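Local coordinates for PUM-HD domain-containing protein (PDB 7CGF), which binds RNA through its Pumilio homology domain, probably recognising elements in the 3' untranslated regions of mRNAs, at residues P168-Q172 / H204-Q209; L179-I185 / P212-I217; V286-C290 / E327-T331. The protein carries 2 engineered substitutions. All coordinates share one frame; numbering follows the deposited sequence.

Interaction 1 of 3, residues P168-Q172 / H204-Q209; sequences PQYVQ and HCSPSQ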
ATOM      1  N   PRO A 168       8.028 -13.183  -7.424  1.00 23.66           N
ATOM      2  CA  PRO A 168       8.470 -13.291  -6.016  1.00 25.15           C
ATOM      3  C   PRO A 168       9.920 -13.698  -5.811  1.00 24.24           C
ATOM      4  O   PRO A 168      10.582 -13.163  -4.909  1.00 24.43           O
ATOM      5  CB  PRO A 168       7.520 -14.355  -5.454  1.00 28.62           C
ATOM      6  CG  PRO A 168       6.283 -14.199  -6.266  1.00 27.24           C
ATOM      7  CD  PRO A 168       6.706 -13.792  -7.642  1.00 24.17           C
ATOM      8  N   GLN A 169      10.448 -14.624  -6.614  1.00 23.43           N
ATOM      9  CA  GLN A 169      11.819 -15.060  -6.381  1.00 25.40           C
ATOM     10  C   GLN A 169      12.807 -13.907  -6.478  1.00 29.64           C
ATOM     11  O   GLN A 169      13.870 -13.960  -5.851  1.00 28.97           O
ATOM     12  CB  GLN A 169      12.207 -16.169  -7.364  1.00 32.63           C
ATOM     13  CG  GLN A 169      12.299 -15.718  -8.807  1.00 33.38           C
ATOM     14  CD  GLN A 169      12.791 -16.817  -9.732  1.00 39.92           C
ATOM     15  OE1 GLN A 169      12.027 -17.347 -10.537  1.00 47.67           O
ATOM     16  NE2 GLN A 169      14.069 -17.157  -9.627  1.00 42.40           N
ATOM     17  N   TYR A 170      12.475 -12.852  -7.221  1.00 24.62           N
ATOM     18  CA  TYR A 170      13.392 -11.739  -7.411  1.00 23.68           C
ATOM     19  C   TYR A 170      13.205 -10.621  -6.388  1.00 22.49           C
ATOM     20  O   TYR A 170      13.930  -9.624  -6.452  1.00 22.71           O
ATOM     21  CB  TYR A 170      13.262 -11.180  -8.839  1.00 24.76           C
ATOM     22  CG  TYR A 170      13.518 -12.236  -9.892  1.00 28.76           C
ATOM     23  CD1 TYR A 170      14.773 -12.821 -10.019  1.00 31.90           C
ATOM     24  CD2 TYR A 170      12.502 -12.664 -10.743  1.00 31.76           C
ATOM     25  CE1 TYR A 170      15.016 -13.801 -10.974  1.00 35.40           C
ATOM     26  CE2 TYR A 170      12.734 -13.646 -11.701  1.00 32.15           C
ATOM     27  CZ  TYR A 170      13.992 -14.205 -11.809  1.00 35.04           C
ATOM     28  OH  TYR A 170      14.227 -15.177 -12.754  1.00 39.25           O
ATOM     29  N   VAL A 171      12.270 -10.757  -5.446  1.00 19.12           N
ATOM     30  CA  VAL A 171      12.197  -9.837  -4.314  1.00 19.87           C
ATOM     31  C   VAL A 171      12.552 -10.531  -3.013  1.00 19.60           C
ATOM     32  O   VAL A 171      12.274  -9.999  -1.935  1.00 19.78           O
ATOM     33  CB  VAL A 171      10.822  -9.153  -4.208  1.00 18.75           C
ATOM     34  CG1 VAL A 171      10.564  -8.304  -5.454  1.00 24.22           C
ATOM     35  CG2 VAL A 171       9.706 -10.179  -4.003  1.00 20.69           C
ATOM     36  N   GLN A 172      13.137 -11.732  -3.084  1.00 18.96           N
ATOM     37  CA  GLN A 172      13.608 -12.385  -1.865  1.00 19.44           C
ATOM     38  C   GLN A 172      14.518 -11.469  -1.049  1.00 19.40           C
ATOM     39  O   GLN A 172      14.459 -11.489   0.185  1.00 18.20           O
ATOM     40  CB  GLN A 172      14.337 -13.687  -2.217  1.00 19.99           C
ATOM     41  CG  GLN A 172      14.719 -14.504  -0.991  1.00 20.69           C
ATOM     42  CD  GLN A 172      13.523 -14.973  -0.208  1.00 19.76           C
ATOM     43  OE1 GLN A 172      12.556 -15.501  -0.762  1.00 27.25           O
ATOM     44  NE2 GLN A 172      13.576 -14.788   1.104  1.00 22.06           N
ATOM     45  N   HIS A 204       1.562 -10.397  -2.064  1.00 15.72           N
ATOM     46  CA  HIS A 204       2.137 -10.881  -3.316  1.00 21.24           C
ATOM     47  C   HIS A 204       3.225 -11.935  -3.176  1.00 24.49           C
ATOM     48  O   HIS A 204       3.518 -12.628  -4.159  1.00 22.76           O
ATOM     49  CB  HIS A 204       2.726  -9.714  -4.120  1.00 18.52           C
ATOM     50  CG  HIS A 204       1.706  -8.725  -4.564  1.00 23.56           C
ATOM     51  ND1 HIS A 204       0.948  -8.903  -5.702  1.00 29.53           N
ATOM     52  CD2 HIS A 204       1.315  -7.542  -4.031  1.00 22.34           C
ATOM     53  CE1 HIS A 204       0.132  -7.873  -5.849  1.00 28.37           C
ATOM     54  NE2 HIS A 204       0.333  -7.033  -4.850  1.00 25.03           N
ATOM     55  N   CYS A 205       3.867 -12.046  -2.027  1.00 17.48           N
ATOM     56  CA  CYS A 205       4.960 -12.995  -1.918  1.00 20.52           C
ATOM     57  C   CYS A 205       4.423 -14.407  -1.735  1.00 22.33           C
ATOM     58  O   CYS A 205       3.260 -14.614  -1.387  1.00 23.39           O
ATOM     59  CB  CYS A 205       5.875 -12.613  -0.764  1.00 18.81           C
ATOM     60  SG  CYS A 205       6.795 -11.122  -1.113  1.00 21.85           S
ATOM     61  N   SER A 206       5.295 -15.386  -1.987  1.00 24.82           N
ATOM     62  CA  SER A 206       4.904 -16.781  -1.893  1.00 30.40           C
ATOM     63  C   SER A 206       4.737 -17.190  -0.433  1.00 34.58           C
ATOM     64  O   SER A 206       5.313 -16.570   0.463  1.00 26.20           O
ATOM     65  CB  SER A 206       5.942 -17.662  -2.590  1.00 35.38           C
ATOM     66  OG  SER A 206       7.257 -17.377  -2.140  1.00 36.91           O
ATOM     67  N   PRO A 207       3.939 -18.231  -0.161  1.00 36.99           N
ATOM     68  CA  PRO A 207       3.763 -18.659   1.237  1.00 31.09           C
ATOM     69  C   PRO A 207       5.068 -19.051   1.922  1.00 30.47           C
ATOM     70  O   PRO A 207       5.173 -18.903   3.146  1.00 31.25           O
ATOM     71  CB  PRO A 207       2.788 -19.844   1.128  1.00 41.72           C
ATOM     72  CG  PRO A 207       2.819 -20.251  -0.314  1.00 35.72           C
ATOM     73  CD  PRO A 207       3.094 -19.008  -1.084  1.00 38.33           C
ATOM     74  N   SER A 208       6.074 -19.518   1.172  1.00 33.69           N
ATOM     75  CA  SER A 208       7.382 -19.787   1.768  1.00 36.30           C
ATOM     76  C   SER A 208       8.079 -18.502   2.177  1.00 31.96           C
ATOM     77  O   SER A 208       8.880 -18.497   3.121  1.00 34.27           O
ATOM     78  CB  SER A 208       8.274 -20.563   0.793  1.00 41.89           C
ATOM     79  OG  SER A 208       9.195 -19.708   0.113  1.00 44.28           O
ATOM     80  N   GLN A 209       7.817 -17.413   1.457  1.00 22.61           N
ATOM     81  CA  GLN A 209       8.364 -16.124   1.829  1.00 23.88           C
ATOM     82  C   GLN A 209       7.574 -15.514   2.977  1.00 24.02           C
ATOM     83  O   GLN A 209       8.161 -14.968   3.913  1.00 22.58           O
ATOM     84  CB  GLN A 209       8.361 -15.183   0.626  1.00 21.75           C
ATOM     85  CG  GLN A 209       9.392 -15.532  -0.438  1.00 27.30           C
ATOM     86  CD  GLN A 209       9.270 -14.665  -1.683  1.00 22.50           C
ATOM     87  OE1 GLN A 209       8.161 -14.409  -2.160  1.00 31.55           O
ATOM     88  NE2 GLN A 209      10.407 -14.239  -2.226  1.00 22.55           N
TER

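Interaction 2 of 3, residues L179-I185 / P212-I217; sequences LESSNTI and PVIGQI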
ATOM      1  N   LEU A 179      13.455  -9.642   7.389  1.00 15.04           N
ATOM      2  CA  LEU A 179      13.928 -10.628   8.349  1.00 14.54           C
ATOM      3  C   LEU A 179      15.379 -10.391   8.780  1.00 14.83           C
ATOM      4  O   LEU A 179      15.983 -11.278   9.394  1.00 15.70           O
ATOM      5  CB  LEU A 179      13.789 -12.033   7.753  1.00 15.88           C
ATOM      6  CG  LEU A 179      12.349 -12.474   7.466  1.00 20.81           C
ATOM      7  CD1 LEU A 179      12.337 -13.708   6.565  1.00 22.18           C
ATOM      8  CD2 LEU A 179      11.631 -12.724   8.772  1.00 25.83           C
ATOM      9  N   GLU A 180      15.944  -9.212   8.519  1.00 13.69           N
ATOM     10  CA  GLU A 180      17.388  -9.089   8.705  1.00 13.35           C
ATOM     11  C   GLU A 180      17.790  -9.131  10.182  1.00 15.28           C
ATOM     12  O   GLU A 180      18.867  -9.643  10.498  1.00 15.63           O
ATOM     13  CB  GLU A 180      17.908  -7.823   8.005  1.00 17.38           C
ATOM     14  CG  GLU A 180      17.618  -6.532   8.728  1.00 15.63           C
ATOM     15  CD  GLU A 180      17.949  -5.290   7.891  1.00 26.63           C
ATOM     16  OE1 GLU A 180      18.521  -5.431   6.798  1.00 25.71           O
ATOM     17  OE2 GLU A 180      17.631  -4.178   8.333  1.00 27.41           O
ATOM     18  N   SER A 181      16.944  -8.636  11.098  1.00 13.11           N
ATOM     19  CA  SER A 181      17.196  -8.713  12.531  1.00 14.38           C
ATOM     20  C   SER A 181      15.892  -9.019  13.248  1.00 14.61           C
ATOM     21  O   SER A 181      14.817  -8.989  12.651  1.00 16.25           O
ATOM     22  CB  SER A 181      17.798  -7.415  13.081  1.00 18.45           C
ATOM     23  OG  SER A 181      19.098  -7.231  12.567  1.00 21.57           O
ATOM     24  N   SER A 182      16.007  -9.284  14.556  1.00 16.91           N
ATOM     25  CA  SER A 182      14.841  -9.694  15.340  1.00 18.12           C
ATOM     26  C   SER A 182      13.716  -8.672  15.271  1.00 17.74           C
ATOM     27  O   SER A 182      12.547  -9.046  15.108  1.00 21.17           O
ATOM     28  CB  SER A 182      15.245  -9.926  16.793  1.00 19.93           C
ATOM     29  OG  SER A 182      16.148 -11.007  16.875  1.00 20.81           O
ATOM     30  N   ASN A 183      14.043  -7.383  15.357  1.00 15.99           N
ATOM     31  CA  ASN A 183      13.015  -6.361  15.520  1.00 15.69           C
ATOM     32  C   ASN A 183      12.597  -5.698  14.214  1.00 14.08           C
ATOM     33  O   ASN A 183      11.784  -4.775  14.250  1.00 16.68           O
ATOM     34  CB  ASN A 183      13.496  -5.281  16.482  1.00 18.71           C
ATOM     35  CG  ASN A 183      14.707  -4.522  15.950  1.00 26.69           C
ATOM     36  OD1 ASN A 183      15.525  -5.070  15.196  1.00 30.11           O
ATOM     37  ND2 ASN A 183      14.832  -3.260  16.348  1.00 41.62           N
ATOM     38  N   THR A 184      13.132  -6.128  13.073  1.00 15.51           N
ATOM     39  CA  THR A 184      12.894  -5.385  11.833  1.00 11.51           C
ATOM     40  C   THR A 184      11.418  -5.396  11.439  1.00 14.36           C
ATOM     41  O   THR A 184      10.877  -4.371  11.018  1.00 14.28           O
ATOM     42  CB  THR A 184      13.754  -5.965  10.712  1.00 14.13           C
ATOM     43  OG1 THR A 184      15.113  -6.019  11.162  1.00 15.25           O
ATOM     44  CG2 THR A 184      13.701  -5.064   9.467  1.00 15.97           C
ATOM     45  N   ILE A 185      10.749  -6.547  11.547  1.00 13.36           N
ATOM     46  CA  ILE A 185       9.345  -6.590  11.143  1.00 13.96           C
ATOM     47  C   ILE A 185       8.495  -5.723  12.059  1.00 14.52           C
ATOM     48  O   ILE A 185       7.584  -5.022  11.599  1.00 14.72           O
ATOM     49  CB  ILE A 185       8.842  -8.041  11.086  1.00 14.74           C
ATOM     50  CG1 ILE A 185       9.094  -8.618   9.714  1.00 19.90           C
ATOM     51  CG2 ILE A 185       7.356  -8.131  11.458  1.00 24.68           C
ATOM     52  CD1 ILE A 185       8.213  -8.020   8.642  1.00 30.08           C
ATOM     53  N   PRO A 212       7.833 -16.925   7.395  1.00 19.17           N
ATOM     54  CA  PRO A 212       8.663 -16.312   8.443  1.00 20.16           C
ATOM     55  C   PRO A 212       8.303 -14.861   8.735  1.00 17.37           C
ATOM     56  O   PRO A 212       8.526 -14.398   9.857  1.00 15.82           O
ATOM     57  CB  PRO A 212      10.086 -16.441   7.891  1.00 18.87           C
ATOM     58  CG  PRO A 212       9.911 -16.577   6.409  1.00 19.97           C
ATOM     59  CD  PRO A 212       8.621 -17.294   6.204  1.00 21.53           C
ATOM     60  N   VAL A 213       7.799 -14.119   7.750  1.00 15.86           N
ATOM     61  CA  VAL A 213       7.356 -12.747   8.009  1.00 16.59           C
ATOM     62  C   VAL A 213       6.193 -12.759   8.991  1.00 15.93           C
ATOM     63  O   VAL A 213       6.181 -12.034   9.998  1.00 14.97           O
ATOM     64  CB  VAL A 213       6.976 -12.055   6.685  1.00 16.57           C
ATOM     65  CG1 VAL A 213       6.284 -10.710   6.944  1.00 18.29           C
ATOM     66  CG2 VAL A 213       8.211 -11.859   5.812  1.00 16.08           C
ATOM     67  N   ILE A 214       5.201 -13.601   8.716  1.00 16.29           N
ATOM     68  CA  ILE A 214       4.064 -13.736   9.618  1.00 13.22           C
ATOM     69  C   ILE A 214       4.526 -14.226  10.981  1.00 14.14           C
ATOM     70  O   ILE A 214       4.003 -13.805  12.020  1.00 16.27           O
ATOM     71  CB  ILE A 214       3.014 -14.658   8.978  1.00 12.50           C
ATOM     72  CG1 ILE A 214       2.396 -13.929   7.774  1.00 16.51           C
ATOM     73  CG2 ILE A 214       1.921 -15.069   9.999  1.00 16.49           C
ATOM     74  CD1 ILE A 214       1.597 -14.828   6.819  1.00 18.92           C
ATOM     75  N   GLY A 215       5.528 -15.109  11.007  1.00 17.22           N
ATOM     76  CA  GLY A 215       6.015 -15.604  12.287  1.00 17.07           C
ATOM     77  C   GLY A 215       6.582 -14.506  13.166  1.00 16.93           C
ATOM     78  O   GLY A 215       6.389 -14.510  14.386  1.00 16.90           O
ATOM     79  N   GLN A 216       7.266 -13.529  12.554  1.00 15.64           N
ATOM     80  CA  GLN A 216       7.767 -12.386  13.312  1.00 16.12           C
ATOM     81  C   GLN A 216       6.622 -11.538  13.842  1.00 17.41           C
ATOM     82  O   GLN A 216       6.659 -11.079  14.988  1.00 16.83           O
ATOM     83  CB  GLN A 216       8.681 -11.506  12.444  1.00 18.46           C
ATOM     84  CG  GLN A 216      10.175 -11.839  12.408  1.00 26.17           C
ATOM     85  CD  GLN A 216      10.699 -12.485  13.679  1.00 21.25           C
ATOM     86  OE1 GLN A 216      10.653 -13.693  13.793  1.00 18.56           O
ATOM     87  NE2 GLN A 216      11.211 -11.691  14.622  1.00 18.95           N
ATOM     88  N   ILE A 217       5.604 -11.298  13.013  1.00 15.31           N
ATOM     89  CA  ILE A 217       4.446 -10.522  13.466  1.00 14.97           C
ATOM     90  C   ILE A 217       3.803 -11.181  14.683  1.00 14.90           C
ATOM     91  O   ILE A 217       3.444 -10.505  15.653  1.00 15.96           O
ATOM     92  CB  ILE A 217       3.445 -10.340  12.310  1.00 15.30           C
ATOM     93  CG1 ILE A 217       4.072  -9.493  11.192  1.00 13.44           C
ATOM     94  CG2 ILE A 217       2.156  -9.687  12.824  1.00 17.01           C
ATOM     95  CD1 ILE A 217       3.371  -9.592   9.852  1.00 14.82           C
TER

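Interaction 3 of 3, residues V286-C290 / E327-T331; sequences VGAAC and ELILT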
ATOM      1  N   VAL A 286     -18.009 -15.237  19.391  1.00 22.85           N
ATOM      2  CA  VAL A 286     -19.342 -15.144  20.000  1.00 23.03           C
ATOM      3  C   VAL A 286     -19.364 -15.802  21.379  1.00 25.99           C
ATOM      4  O   VAL A 286     -19.922 -15.253  22.340  1.00 26.32           O
ATOM      5  CB  VAL A 286     -20.402 -15.753  19.066  1.00 24.13           C
ATOM      6  CG1 VAL A 286     -21.745 -15.849  19.782  1.00 26.08           C
ATOM      7  CG2 VAL A 286     -20.546 -14.914  17.807  1.00 27.90           C
ATOM      8  N   GLY A 287     -18.758 -16.983  21.508  1.00 22.89           N
ATOM      9  CA  GLY A 287     -18.753 -17.657  22.797  1.00 23.85           C
ATOM     10  C   GLY A 287     -18.011 -16.875  23.861  1.00 28.37           C
ATOM     11  O   GLY A 287     -18.432 -16.826  25.018  1.00 27.53           O
ATOM     12  N   ALA A 288     -16.896 -16.248  23.481  1.00 21.82           N
ATOM     13  CA  ALA A 288     -16.173 -15.394  24.416  1.00 25.89           C
ATOM     14  C   ALA A 288     -17.028 -14.216  24.840  1.00 24.13           C
ATOM     15  O   ALA A 288     -17.031 -13.825  26.017  1.00 28.02           O
ATOM     16  CB  ALA A 288     -14.874 -14.897  23.774  1.00 25.70           C
ATOM     17  N   ALA A 289     -17.771 -13.641  23.890  1.00 21.92           N
ATOM     18  CA  ALA A 289     -18.561 -12.447  24.170  1.00 23.53           C
ATOM     19  C   ALA A 289     -19.746 -12.754  25.076  1.00 26.68           C
ATOM     20  O   ALA A 289     -20.139 -11.906  25.884  1.00 25.64           O
ATOM     21  CB  ALA A 289     -19.052 -11.827  22.859  1.00 22.56           C
ATOM     22  N   CYS A 290     -20.320 -13.946  24.969  1.00 27.17           N
ATOM     23  CA  CYS A 290     -21.532 -14.272  25.711  1.00 22.44           C
ATOM     24  C   CYS A 290     -21.267 -15.013  27.009  1.00 36.41           C
ATOM     25  O   CYS A 290     -22.222 -15.318  27.728  1.00 37.61           O
ATOM     26  CB  CYS A 290     -22.474 -15.107  24.842  1.00 28.84           C
ATOM     27  SG  CYS A 290     -23.086 -14.243  23.419  1.00 33.25           S
ATOM     28  N   GLU A 327     -27.837 -16.568  20.184  1.00 28.38           N
ATOM     29  CA  GLU A 327     -27.172 -16.549  21.484  1.00 26.65           C
ATOM     30  C   GLU A 327     -26.857 -15.120  21.926  1.00 27.14           C
ATOM     31  O   GLU A 327     -26.974 -14.789  23.114  1.00 29.10           O
ATOM     32  CB  GLU A 327     -25.894 -17.390  21.444  1.00 33.78           C
ATOM     33  CG  GLU A 327     -25.159 -17.430  22.790  1.00 35.96           C
ATOM     34  CD  GLU A 327     -23.858 -18.229  22.753  1.00 46.98           C
ATOM     35  OE1 GLU A 327     -23.277 -18.471  23.840  1.00 43.21           O
ATOM     36  OE2 GLU A 327     -23.420 -18.619  21.645  1.00 45.51           O
ATOM     37  N   LEU A 328     -26.437 -14.265  20.989  1.00 28.98           N
ATOM     38  CA  LEU A 328     -26.163 -12.872  21.336  1.00 27.97           C
ATOM     39  C   LEU A 328     -27.421 -12.158  21.812  1.00 28.80           C
ATOM     40  O   LEU A 328     -27.378 -11.387  22.780  1.00 28.89           O
ATOM     41  CB  LEU A 328     -25.576 -12.133  20.135  1.00 29.53           C
ATOM     42  CG  LEU A 328     -24.146 -12.500  19.749  1.00 27.69           C
ATOM     43  CD1 LEU A 328     -23.885 -12.011  18.353  1.00 21.74           C
ATOM     44  CD2 LEU A 328     -23.173 -11.871  20.730  1.00 25.79           C
ATOM     45  N   ILE A 329     -28.542 -12.381  21.124  1.00 29.59           N
ATOM     46  CA  ILE A 329     -29.805 -11.744  21.505  1.00 34.78           C
ATOM     47  C   ILE A 329     -30.237 -12.205  22.893  1.00 34.98           C
ATOM     48  O   ILE A 329     -30.613 -11.395  23.752  1.00 34.94           O
ATOM     49  CB  ILE A 329     -30.887 -12.037  20.453  1.00 32.85           C
ATOM     50  CG1 ILE A 329     -30.588 -11.285  19.155  1.00 31.15           C
ATOM     51  CG2 ILE A 329     -32.280 -11.697  21.001  1.00 32.38           C
ATOM     52  CD1 ILE A 329     -31.195 -11.930  17.917  1.00 32.41           C
ATOM     53  N   LEU A 330     -30.180 -13.514  23.139  1.00 32.11           N
ATOM     54  CA  LEU A 330     -30.596 -14.025  24.440  1.00 37.01           C
ATOM     55  C   LEU A 330     -29.696 -13.509  25.555  1.00 37.85           C
ATOM     56  O   LEU A 330     -30.148 -13.350  26.694  1.00 39.50           O
ATOM     57  CB  LEU A 330     -30.629 -15.555  24.407  1.00 34.58           C
ATOM     58  CG  LEU A 330     -31.673 -16.095  23.414  1.00 40.18           C
ATOM     59  CD1 LEU A 330     -31.511 -17.580  23.138  1.00 41.94           C
ATOM     60  CD2 LEU A 330     -33.094 -15.795  23.900  1.00 44.74           C
ATOM     61  N   THR A 331     -28.438 -13.197  25.238  1.00 34.03           N
ATOM     62  CA  THR A 331     -27.504 -12.687  26.233  1.00 32.64           C
ATOM     63  C   THR A 331     -27.702 -11.197  26.502  1.00 30.78           C
ATOM     64  O   THR A 331     -27.544 -10.749  27.643  1.00 38.63           O
ATOM     65  CB  THR A 331     -26.067 -12.959  25.763  1.00 30.36           C
ATOM     66  OG1 THR A 331     -25.920 -14.358  25.486  1.00 32.43           O
ATOM     67  CG2 THR A 331     -25.059 -12.559  26.818  1.00 28.51           C
TER

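Interaction 1 of 3, residues P168-Q172 / H204-Q209
The carboxamide of Q209 carries this contact, and its two ends work in different directions. Its NE2 donates two hydrogen bonds, to the backbone O of P168 (2.9 Å, N-H...O angle 161°) and to OE1 of Q172, also at 2.9 Å. Both acceptors lie close to the Q209 amide plane, whereas NE2 stands above each acceptor's own carbonyl plane. V171 N reaches P168 O from the other face, closing the 3-10 turn. The Q172 chain is bent at chi2 (63°), which curls OE1 back to Q209, with the two amide planes 46° apart; Q172 NE2 bonds to D176.

The N-cap S206 gives its N-H to a lone pair of Q209 OE1, three residues on, at 3.0 Å, one of the two bonds of a capping box. Together with the NE2 bonds it settles which end of the amide faces which way.

P168 CB passes Q209 OE1 at 3.4 Å; the apolar contact is V171 CG2 to C205 SG at 4.2 Å.

The segments, in what are predicted to be successive Pumilio repeats, hold the turns preceding helices 172-178 and 207-219; V175 of helix 172-178 packs against C205 and Q209, and H204 leans on helix 155-165.

Interaction 2 of 3, residues L179-I185 / P212-I217
I185 and Q216 meet at the centre of this contact, where apolar packing dominates. Their CB atoms stand 3.7 Å apart, and the two branches of I185 then part along helix 207-219. CG2 meets I217 CG1 at 3.6 Å, while CD1 runs back toward the preceding turn and touches V213 CG1 at 3.7 Å. The V213 branch used is the one anti to the backbone N (chi1 170°), and its chain crosses that of I185 at about a right angle. One isoleucine thus spans three helix positions, 213, 216 and 217, spaced as expected for a single face of a helix.

A second apolar patch lies at L179, just beyond helix 172-178. Its CD1 rests 3.8 Å from CG of the P212 ring, the chains again nearly perpendicular. The other methyl, CD2, approaches P212 O at 3.7 Å and Q216 CG at 4.0 Å, so L179 touches CG of Q216 and I185 its CB.

One polar link crosses the contact: Q216 NE2 donates to S182 O at 3.0 Å. The oxygen receives it on a lone pair in the carbonyl plane, but the N-H...O angle of 136° shows a bent bond. Q216 OE1 bonds to K219, giving the amide a partner at each end. S182 lies in the type I turn S181-T184 leading into helix 184-189.

This is helix-to-loop packing within the Pumilio helical-repeat fold, seating the loop between helices 172-178 and 184-189 against helix 207-219. I185 continues onto L178 of the former helix and V198 of helix 194-204, whereas I217 reaches helix 230-240.

Interaction 3 of 3, residues V286-C290 / E327-T331
E327 O is gripped twice from its own helix, by T331 N at 3.0 Å and by T331 OG1 at 2.6 Å, from opposite faces of its carbonyl plane. This side-chain-to-backbone bond places OG1 beside C290 of the facing segment, with C290 CB at 3.6 Å. The setting is the Pumilio helical-repeat fold, in which corresponding helices stack side by side: the segment axes of 286-290 and 327-331 run nearly parallel, 7° apart, with a closest approach of 10.1 Å.

Apolar contacts make up part of the rest. C290 SG meets L328 CD2 at 3.6 Å, and V286 CG1 lies 4.1 Å from L328 CG. E327 is fully extended (chi1 -179°), which carries its carboxylate across to C290 and V286: OE1 approaches C290 CB at 3.6 Å while its chain slides past V286 in the opposite direction. An alanine at T331 is likely to cost E327 O its hydroxyl donor and to open a gap beside C290.

V300 of helix 299-304 packs on L328 and T331, and M316 of helix 309-319 on V286, so other helices pack against the pair. At the edge of the contact, E327 OE2 comes to 3.7 Å from V286 CG1.

How the interactions relate
All three contacts lie within the Pumilio homology domain, away from the RNA. Interactions 1 and 2 share helix 207-219: the first meets its N-terminal start, the second its middle, and their centres lie 15 Å apart. Both are partly buried, yet the first is governed by an amide nitrogen giving two hydrogen bonds and by a helix cap, the second by branched aliphatic chains with one bent hydrogen bond. Interaction 3, about 36 Å from interaction 2 between centres, is the buried one; two parallel helices meet there through sulfur and aliphatic carbons, with no clear hydrogen bond across. The clear hydrogen bonds across are thus those where loops or turns take part.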